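Local coordinates for D-alanyl-D-alanine carboxypeptidase (Streptococcus pneumoniae R6, PDB 1XP4), which probably removes the terminal D-alanine from peptidoglycan precursor peptides, acting as a serine-type D-Ala-D-Ala carboxypeptidase of the S11 family, at residues A99-S104 with G222-T227; N207-G212 with E233-T238; S82-E87 with M201-T206. All coordinates share one frame; numbering follows the deposited sequence.

Contact 1 (A99-S104 with G222-T227); sequences ATLVSS and GLKTGT. With SO4 (sulfate ion), chain E.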
loop_
_atom_site.group_PDB
_atom_site.type_symbol
_atom_site.label_atom_id
_atom_site.label_comp_id
_atom_site.label_asym_id
_atom_site.label_seq_id
_atom_site.Cartn_x
_atom_site.Cartn_y
_atom_site.Cartn_z
ATOM N N ALA A 99 2.713 -17.194 4.623
ATOM C CA ALA A 99 2.734 -17.976 3.388
ATOM C C ALA A 99 2.135 -17.187 2.215
ATOM O O ALA A 99 2.627 -17.263 1.086
ATOM C CB ALA A 99 1.981 -19.278 3.584
ATOM N N THR A 100 1.079 -16.424 2.490
ATOM C CA THR A 100 0.420 -15.624 1.463
ATOM C C THR A 100 1.297 -14.493 0.923
ATOM O O THR A 100 1.530 -14.395 -0.282
ATOM C CB THR A 100 -0.901 -14.998 1.994
ATOM O OG1 THR A 100 -1.866 -16.029 2.223
ATOM C CG2 THR A 100 -1.478 -14.019 0.996
ATOM N N LEU A 101 1.784 -13.640 1.814
ATOM C CA LEU A 101 2.588 -12.500 1.403
ATOM C C LEU A 101 4.004 -12.809 0.939
ATOM O O LEU A 101 4.518 -12.153 0.037
ATOM C CB LEU A 101 2.634 -11.479 2.536
ATOM C CG LEU A 101 1.294 -10.816 2.863
ATOM C CD1 LEU A 101 1.401 -10.019 4.148
ATOM C CD2 LEU A 101 0.888 -9.923 1.710
ATOM N N VAL A 102 4.633 -13.806 1.545
ATOM C CA VAL A 102 6.000 -14.155 1.186
ATOM C C VAL A 102 6.141 -15.102 -0.005
ATOM O O VAL A 102 7.007 -14.907 -0.860
ATOM C CB VAL A 102 6.728 -14.777 2.391
ATOM C CG1 VAL A 102 8.147 -15.156 2.000
ATOM C CG2 VAL A 102 6.728 -13.795 3.556
ATOM N N SER A 103 5.289 -16.121 -0.063
ATOM C CA SER A 103 5.359 -17.100 -1.140
ATOM C C SER A 103 4.183 -17.055 -2.117
ATOM O O SER A 103 4.136 -17.817 -3.086
ATOM C CB SER A 103 5.463 -18.491 -0.534
ATOM O OG SER A 103 6.476 -18.507 0.451
ATOM N N SER A 104 3.231 -16.170 -1.858
ATOM C CA SER A 104 2.070 -16.040 -2.720
ATOM C C SER A 104 1.271 -17.347 -2.787
ATOM O O SER A 104 0.617 -17.639 -3.793
ATOM C CB SER A 104 2.510 -15.617 -4.128
ATOM O OG SER A 104 1.401 -15.192 -4.912
ATOM N N GLY A 222 8.928 -4.318 0.495
ATOM C CA GLY A 222 7.613 -4.781 0.013
ATOM C C GLY A 222 7.531 -4.705 -1.513
ATOM O O GLY A 222 8.447 -4.254 -2.166
ATOM N N LEU A 223 6.380 -5.130 -2.097
ATOM C CA LEU A 223 5.160 -5.364 -1.329
ATOM C C LEU A 223 4.448 -6.653 -1.742
ATOM O O LEU A 223 3.926 -7.385 -0.918
ATOM C CB LEU A 223 4.222 -4.185 -1.596
ATOM C CG LEU A 223 3.061 -4.115 -0.599
ATOM C CD1 LEU A 223 3.539 -3.883 0.837
ATOM C CD2 LEU A 223 2.084 -2.980 -0.909
ATOM N N LYS A 224 4.390 -6.875 -3.073
ATOM C CA LYS A 224 3.723 -8.072 -3.609
ATOM C C LYS A 224 3.940 -8.257 -5.119
ATOM O O LYS A 224 3.643 -7.395 -5.920
ATOM C CB LYS A 224 2.216 -7.997 -3.360
ATOM C CG LYS A 224 1.553 -9.362 -3.563
ATOM C CD LYS A 224 1.993 -10.394 -2.535
ATOM C CE LYS A 224 1.717 -11.829 -3.003
ATOM N NZ LYS A 224 2.369 -12.018 -4.293
ATOM N N THR A 225 4.489 -9.424 -5.507
ATOM C CA THR A 225 4.617 -9.688 -6.936
ATOM C C THR A 225 3.344 -10.287 -7.522
ATOM O O THR A 225 2.379 -10.567 -6.836
ATOM C CB THR A 225 5.787 -10.627 -7.220
ATOM O OG1 THR A 225 5.781 -11.754 -6.344
ATOM C CG2 THR A 225 7.107 -9.879 -7.102
ATOM N N GLY A 226 3.301 -10.344 -8.844
ATOM C CA GLY A 226 2.159 -10.949 -9.499
ATOM C C GLY A 226 2.484 -11.290 -10.934
ATOM O O GLY A 226 3.023 -10.460 -11.669
ATOM N N THR A 227 2.176 -12.518 -11.331
ATOM C CA THR A 227 2.425 -12.953 -12.699
ATOM C C THR A 227 1.304 -13.837 -13.204
ATOM O O THR A 227 0.867 -14.772 -12.539
ATOM C CB THR A 227 3.744 -13.707 -12.828
ATOM O OG1 THR A 227 4.775 -12.974 -12.155
ATOM C CG2 THR A 227 4.117 -13.846 -14.296
HETATM S S SO4 E . 3.990 -14.723 -8.166
HETATM O O1 SO4 E . 4.858 -15.890 -7.897
HETATM O O2 SO4 E . 3.866 -13.909 -6.945
HETATM O O3 SO4 E . 4.569 -13.894 -9.243
HETATM O O4 SO4 E . 2.653 -15.211 -8.562
HETATM O O HOH W 1 5.793 -9.472 -0.624
HETATM O O HOH W 2 4.989 -12.954 -2.788
#
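K224 reaches from strand 220-228 across to the end of helix 93-103 and meets S104, bringing together two motifs of the penicillin-binding fold: the KTG motif begun by K224, a predicted substrate-binding residue, and the serine of the SxN motif. The close part of the contact is the lysine's aliphatic chain passing alongside the helix terminus. K224 CE lies 3.7 Å from T100 O, and K224 CD approaches L101 CD2 at 4.4 Å. The chain is folded at chi2 (66°) and again at chi4, which turns the ammonium group back toward its own strand. There NZ gives a hydrogen bond to T225 O, arriving from above that carbonyl's plane. The looser side holds two waters and an anion. One water donates to both L101 O and, weakly, L223 O; a second donates to L101 O and accepts from K224 NZ. Also near NZ, a sulfate, probably from the crystallisation liquor, lies beside the strand, with T225 OG1 2.9 Å from its O2 and T227 OG1 3.1 Å from its O3. S104, just past the helix with positive phi, is tied more firmly to S41, the predicted nucleophile, by a hydrogen bond, and weakly to the predicted base K44. Across the contact itself, the bond from K224 NZ to S104 OG is weak, at 3.4 Å.

Contact 2 (N207-G212 with E233-T238); sequences NYMLEG and ESFVGT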
loop_
_atom_site.group_PDB
_atom_site.type_symbol
_atom_site.label_atom_id
_atom_site.label_comp_id
_atom_site.label_asym_id
_atom_site.label_seq_id
_atom_site.Cartn_x
_atom_site.Cartn_y
_atom_site.Cartn_z
ATOM N N ASN A 207 9.999 -11.643 -3.751
ATOM C CA ASN A 207 10.492 -10.283 -3.898
ATOM C C ASN A 207 12.011 -10.327 -3.909
ATOM O O ASN A 207 12.643 -10.477 -2.866
ATOM C CB ASN A 207 10.006 -9.426 -2.731
ATOM C CG ASN A 207 10.302 -7.954 -2.927
ATOM O OD1 ASN A 207 11.264 -7.587 -3.601
ATOM N ND2 ASN A 207 9.483 -7.101 -2.324
ATOM N N TYR A 208 12.598 -10.185 -5.089
ATOM C CA TYR A 208 14.045 -10.225 -5.220
ATOM C C TYR A 208 14.806 -8.922 -5.011
ATOM O O TYR A 208 15.972 -8.815 -5.377
ATOM C CB TYR A 208 14.401 -10.843 -6.564
ATOM C CG TYR A 208 14.070 -12.307 -6.572
ATOM C CD1 TYR A 208 14.582 -13.147 -5.589
ATOM C CD2 TYR A 208 13.249 -12.861 -7.545
ATOM C CE1 TYR A 208 14.292 -14.496 -5.574
ATOM C CE2 TYR A 208 12.953 -14.218 -7.537
ATOM C CZ TYR A 208 13.485 -15.026 -6.546
ATOM O OH TYR A 208 13.238 -16.379 -6.531
HETATM N N MSE A 209 14.154 -7.934 -4.411
HETATM C CA MSE A 209 14.816 -6.667 -4.135
HETATM C C MSE A 209 15.102 -6.560 -2.639
HETATM O O MSE A 209 15.560 -5.525 -2.149
HETATM C CB MSE A 209 13.950 -5.497 -4.597
HETATM C CG MSE A 209 13.878 -5.372 -6.102
HETATM SE SE MSE A 209 12.679 -3.993 -6.678
HETATM C CE MSE A 209 13.948 -2.556 -6.832
ATOM N N LEU A 210 14.835 -7.649 -1.922
ATOM C CA LEU A 210 15.060 -7.702 -0.487
ATOM C C LEU A 210 16.511 -8.072 -0.135
ATOM O O LEU A 210 17.323 -8.431 -1.003
ATOM C CB LEU A 210 14.094 -8.707 0.156
ATOM C CG LEU A 210 12.591 -8.403 0.070
ATOM C CD1 LEU A 210 11.770 -9.554 0.654
ATOM C CD2 LEU A 210 12.293 -7.109 0.823
ATOM N N GLU A 211 16.818 -7.978 1.155
ATOM C CA GLU A 211 18.142 -8.280 1.685
ATOM C C GLU A 211 18.676 -9.659 1.305
ATOM O O GLU A 211 18.020 -10.681 1.536
ATOM C CB GLU A 211 18.115 -8.145 3.209
ATOM C CG GLU A 211 17.598 -6.793 3.678
ATOM C CD GLU A 211 18.698 -5.875 4.200
ATOM O OE1 GLU A 211 19.873 -6.036 3.782
ATOM O OE2 GLU A 211 18.375 -4.982 5.020
ATOM N N GLY A 212 19.876 -9.664 0.723
ATOM C CA GLY A 212 20.542 -10.892 0.318
ATOM C C GLY A 212 20.043 -11.545 -0.958
ATOM O O GLY A 212 20.387 -12.692 -1.235
ATOM N N GLU A 233 4.578 -9.660 -16.070
ATOM C CA GLU A 233 5.467 -9.579 -14.917
ATOM C C GLU A 233 5.145 -8.293 -14.161
ATOM O O GLU A 233 5.493 -7.194 -14.589
ATOM C CB GLU A 233 6.923 -9.623 -15.387
ATOM C CG GLU A 233 7.317 -11.009 -15.901
ATOM C CD GLU A 233 8.540 -11.004 -16.800
ATOM O OE1 GLU A 233 9.597 -10.474 -16.386
ATOM O OE2 GLU A 233 8.444 -11.539 -17.927
ATOM N N SER A 234 4.461 -8.449 -13.031
ATOM C CA SER A 234 4.035 -7.311 -12.227
ATOM C C SER A 234 4.552 -7.342 -10.798
ATOM O O SER A 234 4.779 -8.407 -10.217
ATOM C CB SER A 234 2.508 -7.239 -12.222
ATOM O OG SER A 234 2.018 -7.159 -13.548
ATOM N N PHE A 235 4.710 -6.149 -10.230
ATOM C CA PHE A 235 5.216 -6.016 -8.880
ATOM C C PHE A 235 4.878 -4.690 -8.205
ATOM O O PHE A 235 5.073 -3.614 -8.773
ATOM C CB PHE A 235 6.733 -6.202 -8.902
ATOM C CG PHE A 235 7.402 -5.905 -7.597
ATOM C CD1 PHE A 235 7.127 -6.672 -6.470
ATOM C CD2 PHE A 235 8.319 -4.866 -7.501
ATOM C CE1 PHE A 235 7.761 -6.408 -5.260
ATOM C CE2 PHE A 235 8.960 -4.590 -6.303
ATOM C CZ PHE A 235 8.681 -5.365 -5.173
ATOM N N VAL A 236 4.359 -4.781 -6.986
ATOM C CA VAL A 236 4.052 -3.592 -6.218
ATOM C C VAL A 236 5.192 -3.553 -5.221
ATOM O O VAL A 236 5.391 -4.512 -4.472
ATOM C CB VAL A 236 2.717 -3.700 -5.432
ATOM C CG1 VAL A 236 2.483 -2.415 -4.654
ATOM C CG2 VAL A 236 1.553 -3.941 -6.378
ATOM N N GLY A 237 5.954 -2.465 -5.228
ATOM C CA GLY A 237 7.061 -2.353 -4.301
ATOM C C GLY A 237 7.017 -1.080 -3.486
ATOM O O GLY A 237 6.581 -0.042 -3.973
ATOM N N THR A 238 7.443 -1.158 -2.231
ATOM C CA THR A 238 7.487 0.027 -1.381
ATOM C C THR A 238 8.923 0.137 -0.877
ATOM O O THR A 238 9.606 -0.870 -0.691
ATOM C CB THR A 238 6.510 -0.068 -0.182
ATOM O OG1 THR A 238 6.544 1.163 0.553
ATOM C CG2 THR A 238 6.896 -1.211 0.745
#
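F235 meets N207 and M209 through the far end of its ring, joining the central antiparallel sheet of the penicillin-binding fold to the loop that leads into strand 220-228. The chain turns a corner at E233, whose carboxylate is held by H255, and enters the strand at S234, paired through its backbone with G226. Next comes F235, whose CG lies anti to the backbone N (chi1 172°), carrying the ring off the sheet toward the loop. The N207 side chain comes to the ring's edge: ND2 is near the ring plane and 3.4 Å from F235 CZ, the amide plane turned 77° from the ring. Obliquely to the ring, selenomethionine M209 makes a Met-aromatic contact, its SE 3.8 Å from F235 CE2 and, seen from the ring centroid, 60° off the normal. F264 of helix 262-277 adds an edge-to-face ring contact. V236 pairs back to L223, and the backbone N of G237 lies above one face of the F235 ring, offset toward the rim. T238 ends the segment, its hydroxyl bonded to R245. On the loop side, N207 OD1 accepts from M209 N at 3.0 Å in an Asx turn, which fixes the amide's rotation and sets ND2 at the ring. With ND2 near the ring plane, the amide and the polarisable selenium probably hold F235 mainly by dispersion.

Contact 3 (S82-E87 with M201-T206); sequences SNIPME and MTITST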
loop_
_atom_site.group_PDB
_atom_site.type_symbol
_atom_site.label_atom_id
_atom_site.label_comp_id
_atom_site.label_asym_id
_atom_site.label_seq_id
_atom_site.Cartn_x
_atom_site.Cartn_y
_atom_site.Cartn_z
ATOM N N SER A 82 1.328 -21.146 -7.499
ATOM C CA SER A 82 2.306 -21.029 -6.431
ATOM C C SER A 82 1.683 -21.367 -5.082
ATOM O O SER A 82 0.796 -20.672 -4.585
ATOM C CB SER A 82 2.930 -19.627 -6.423
ATOM O OG SER A 82 1.965 -18.623 -6.667
ATOM N N ASN A 83 2.147 -22.473 -4.516
ATOM C CA ASN A 83 1.666 -22.953 -3.236
ATOM C C ASN A 83 2.790 -23.671 -2.514
ATOM O O ASN A 83 3.923 -23.728 -2.994
ATOM C CB ASN A 83 0.508 -23.929 -3.429
ATOM C CG ASN A 83 -0.843 -23.302 -3.159
ATOM O OD1 ASN A 83 -1.047 -22.649 -2.134
ATOM N ND2 ASN A 83 -1.783 -23.516 -4.072
ATOM N N ILE A 84 2.456 -24.224 -1.357
ATOM C CA ILE A 84 3.411 -24.950 -0.538
ATOM C C ILE A 84 2.646 -26.103 0.097
ATOM O O ILE A 84 1.428 -26.037 0.257
ATOM C CB ILE A 84 4.001 -24.037 0.564
ATOM C CG1 ILE A 84 2.892 -23.559 1.501
ATOM C CG2 ILE A 84 4.670 -22.831 -0.066
ATOM C CD1 ILE A 84 3.368 -22.621 2.581
ATOM N N PRO A 85 3.346 -27.183 0.457
ATOM C CA PRO A 85 2.674 -28.330 1.069
ATOM C C PRO A 85 1.875 -27.929 2.301
ATOM O O PRO A 85 2.355 -27.155 3.125
ATOM C CB PRO A 85 3.834 -29.254 1.416
ATOM C CG PRO A 85 4.856 -28.927 0.358
ATOM C CD PRO A 85 4.791 -27.432 0.309
HETATM N N MSE A 86 0.653 -28.446 2.419
HETATM C CA MSE A 86 -0.213 -28.162 3.565
HETATM C C MSE A 86 -0.911 -29.442 3.984
HETATM O O MSE A 86 -2.096 -29.444 4.309
HETATM C CB MSE A 86 -1.257 -27.113 3.198
HETATM C CG MSE A 86 -0.702 -25.719 3.122
HETATM SE SE MSE A 86 -2.037 -24.437 2.610
HETATM C CE MSE A 86 -0.846 -22.983 2.159
ATOM N N GLU A 87 -0.154 -30.529 3.985
ATOM C CA GLU A 87 -0.684 -31.842 4.318
ATOM C C GLU A 87 -1.284 -31.992 5.701
ATOM O O GLU A 87 -1.932 -32.987 5.984
ATOM C CB GLU A 87 0.395 -32.905 4.089
ATOM C CG GLU A 87 0.678 -33.171 2.608
ATOM C CD GLU A 87 -0.590 -33.509 1.832
ATOM O OE1 GLU A 87 -1.371 -34.349 2.334
ATOM O OE2 GLU A 87 -0.805 -32.946 0.732
HETATM N N MSE A 201 8.952 -26.123 7.498
HETATM C CA MSE A 201 9.724 -25.943 6.271
HETATM C C MSE A 201 10.014 -24.463 6.044
HETATM O O MSE A 201 9.375 -23.595 6.642
HETATM C CB MSE A 201 8.970 -26.503 5.065
HETATM C CG MSE A 201 7.815 -25.635 4.614
HETATM SE SE MSE A 201 7.033 -26.251 2.973
HETATM C CE MSE A 201 8.395 -25.666 1.741
ATOM N N THR A 202 10.977 -24.176 5.176
ATOM C CA THR A 202 11.338 -22.793 4.889
ATOM C C THR A 202 10.689 -22.283 3.598
ATOM O O THR A 202 10.739 -22.948 2.561
ATOM C CB THR A 202 12.876 -22.644 4.763
ATOM O OG1 THR A 202 13.504 -23.307 5.861
ATOM C CG2 THR A 202 13.288 -21.177 4.781
ATOM N N ILE A 203 10.059 -21.115 3.665
ATOM C CA ILE A 203 9.461 -20.539 2.470
ATOM C C ILE A 203 10.343 -19.371 2.024
ATOM O O ILE A 203 10.974 -18.703 2.844
ATOM C CB ILE A 203 8.006 -20.051 2.705
ATOM C CG1 ILE A 203 7.963 -18.961 3.773
ATOM C CG2 ILE A 203 7.134 -21.215 3.099
ATOM C CD1 ILE A 203 6.581 -18.488 4.071
ATOM N N THR A 204 10.394 -19.144 0.718
ATOM C CA THR A 204 11.211 -18.087 0.149
ATOM C C THR A 204 10.331 -17.003 -0.446
ATOM O O THR A 204 9.273 -17.290 -1.011
ATOM C CB THR A 204 12.128 -18.645 -0.966
ATOM O OG1 THR A 204 13.042 -19.592 -0.403
ATOM C CG2 THR A 204 12.911 -17.526 -1.638
ATOM N N SER A 205 10.785 -15.758 -0.319
ATOM C CA SER A 205 10.061 -14.615 -0.848
ATOM C C SER A 205 10.214 -14.558 -2.362
ATOM O O SER A 205 11.188 -15.059 -2.914
ATOM C CB SER A 205 10.598 -13.326 -0.227
ATOM O OG SER A 205 9.911 -12.189 -0.722
ATOM N N THR A 206 9.237 -13.953 -3.028
ATOM C CA THR A 206 9.262 -13.820 -4.477
ATOM C C THR A 206 9.785 -12.431 -4.799
ATOM O O THR A 206 9.976 -12.077 -5.966
ATOM C CB THR A 206 7.854 -13.942 -5.083
ATOM O OG1 THR A 206 7.000 -12.958 -4.486
ATOM C CG2 THR A 206 7.283 -15.323 -4.851
#
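I84 lays its CD1 methyl against the CG2 branch of I203, 4.1 Å away, in the first of two small apolar touches between the loop 82-87 and strand 201-204. That strand is the second of a beta-hairpin whose other arm is strand 195-198, and the loop lies before strand 90-92. Both isoleucines carry CG1 between the backbone N and the carbonyl carbon (chi1 62° in I84), which leaves CG2 opposite the carbonyl carbon; in I203 this is the methyl that I84 CD1 meets. With chi2 extended in each, their side chains approach at a slant, the end of one against the shorter branch of the other. The pair is buried, and its surroundings are apolar too: F198 of the hairpin packs on both isoleucines, while helix 93-103 supplies A99 against I84 and V102 against I203. The second touch lies nearer the surface. Selenomethionine M201 meets the proline at its CD corner, SE 3.7 Å from P85 CD, with the two side chains crossing at about a right angle. The same SE reaches the CB of I84 more distantly, at 4.5 Å, and so spans the two loop residues. A bend at chi3 (-75°) turns the terminal methyl of M201 aside beyond the selenium. No hydrogen bond crosses between the two segments, so the hairpin and the loop meet here by van der Waals packing alone. Such a contact sets no bond direction; it rests on dispersion, to which the polarisable selenium should contribute, and on the burial of apolar surface.

The three contacts lie on one side of the chain's centre, around the predicted active site. Contact 1 holds S104 and K224 themselves; the centres of contacts 1 and 2 are about 9 Å apart, those of contacts 1 and 3 about 11 Å. Contacts 1 and 2 share the sheet, since strands 220-228 and 234-241 are neighbours, joined for example by G226 N to S234 O at 2.8 Å. F235 packs against T225, its side chain about 6 Å from that of K224. The sulfate of contact 1 lies beside T225, whose hydroxyl also bonds that of T206 in contact 3; I203 adjoins S103. The centres of contacts 2 and 3 are about 17 Å apart, yet L210 touches S205.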